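Local coordinates for protein hyaluronidase (Streptomyces koganeiensis, PDB 4UFQ) that probably degrades hyaluronan, as a bacterial hyaluronidase whose three chains assemble into an intertwined, beta-rich trimer, probably related to phage tail-fibre hyaluronidases, at residues G62-A65 and M66-S69. Sequence-based numbering, arbitrary orientation.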
loop_
_atom_site.group_PDB
_atom_site.type_symbol
_atom_site.label_atom_id
_atom_site.label_comp_id
_atom_site.label_asym_id
_atom_site.label_seq_id
_atom_site.Cartn_x
_atom_site.Cartn_y
_atom_site.Cartn_z
ATOM N N GLY B 62 22.113 1.100 -10.504
ATOM C CA GLY B 62 22.778 1.056 -9.214
ATOM C C GLY B 62 22.219 1.996 -8.159
ATOM O O GLY B 62 22.667 1.980 -7.015
ATOM N N THR B 63 21.233 2.803 -8.529
ATOM C CA THR B 63 20.721 3.850 -7.647
ATOM C C THR B 63 19.249 4.117 -7.919
ATOM O O THR B 63 18.820 4.063 -9.071
ATOM C CB THR B 63 21.507 5.159 -7.876
ATOM O OG1 THR B 63 22.879 4.950 -7.535
ATOM C CG2 THR B 63 20.965 6.300 -7.037
ATOM N N SER B 64 18.482 4.412 -6.866
ATOM C CA SER B 64 17.087 4.821 -7.030
ATOM C C SER B 64 16.975 5.942 -8.057
ATOM O O SER B 64 17.758 6.865 -8.037
ATOM C CB SER B 64 16.498 5.318 -5.707
ATOM O OG SER B 64 16.444 4.280 -4.754
ATOM N N ALA B 65 15.989 5.860 -8.940
ATOM C CA ALA B 65 15.747 6.917 -9.914
ATOM C C ALA B 65 15.403 8.209 -9.190
ATOM O O ALA B 65 15.718 9.310 -9.654
ATOM C CB ALA B 65 14.621 6.512 -10.835
HETATM N N MSE B 66 14.757 8.071 -8.039
HETATM C CA MSE B 66 14.333 9.230 -7.281
HETATM C C MSE B 66 14.386 9.028 -5.776
HETATM O O MSE B 66 13.886 8.018 -5.250
HETATM C CB MSE B 66 12.930 9.632 -7.693
HETATM C CG MSE B 66 12.450 10.857 -6.985
HETATM SE SE MSE B 66 10.782 11.464 -7.747
HETATM C CE MSE B 66 10.434 12.828 -6.406
ATOM N N TYR B 67 14.970 9.998 -5.084
ATOM C CA TYR B 67 15.014 10.039 -3.626
ATOM C C TYR B 67 14.165 11.191 -3.124
ATOM O O TYR B 67 14.235 12.297 -3.668
ATOM C CB TYR B 67 16.434 10.303 -3.127
ATOM C CG TYR B 67 17.423 9.192 -3.325
ATOM C CD1 TYR B 67 17.376 8.049 -2.541
ATOM C CD2 TYR B 67 18.429 9.302 -4.272
ATOM C CE1 TYR B 67 18.297 7.032 -2.712
ATOM C CE2 TYR B 67 19.353 8.296 -4.449
ATOM C CZ TYR B 67 19.282 7.163 -3.667
ATOM O OH TYR B 67 20.201 6.157 -3.836
ATOM N N LEU B 68 13.416 10.952 -2.056
ATOM C CA LEU B 68 12.660 11.997 -1.382
ATOM C C LEU B 68 12.863 11.869 0.125
ATOM O O LEU B 68 12.657 10.798 0.689
ATOM C CB LEU B 68 11.186 11.905 -1.742
ATOM C CG LEU B 68 10.257 12.882 -1.033
ATOM C CD1 LEU B 68 10.587 14.320 -1.419
ATOM C CD2 LEU B 68 8.813 12.594 -1.363
ATOM N N SER B 69 13.284 12.951 0.773
ATOM C CA SER B 69 13.492 12.937 2.214
ATOM C C SER B 69 12.901 14.170 2.883
ATOM O O SER B 69 13.155 15.297 2.467
ATOM C CB SER B 69 14.980 12.783 2.546
ATOM O OG SER B 69 15.182 12.687 3.952
#
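The chain kinks at Ala65, just before the strand that begins at Met66, and this bend brings the Tyr67 ring back against Thr63 and Ser64. Ala65, with phi -62° and psi -32°, has a helix-like conformation; Met66 to Ser69 have extended, beta-strand backbones. No hydrogen bond joins the two halves, so the contact rests on side-chain packing. The Tyr67 ring lies back along the preceding loop, and Ser64 CB sits over one of its faces, 4.1 Å from the ring centroid and displaced toward the rim, in a CH-pi contact. At the phenolic end, Thr63 CG2 meets the ring obliquely, 3.3 Å from Tyr67 OH and 3.6 Å from Tyr67 CE2, the two side chains crossing at about a right angle. Thr63 CG2 stands anti to the backbone N (chi1 -63° for OG1), which puts the methyl against the tyrosine and leaves OG1 to hydrogen-bond Gly49 O of the second subunit. Ser64 OG, although near Tyr67 CE1 at 3.9 Å, is likewise engaged elsewhere, with Gly76 O of the third subunit. The extended selenomethionine side chain of Met66 packs against Met66 of both other chains, consistent with a place on the trimer's central axis. The loop follows strand 54-58 and leads into strand 66-70, whose residues form parallel ladders with strands of both neighbouring subunits, so the kink leads the chain into a sheet continued across the interfaces, as in intertwined phage-fibre folds.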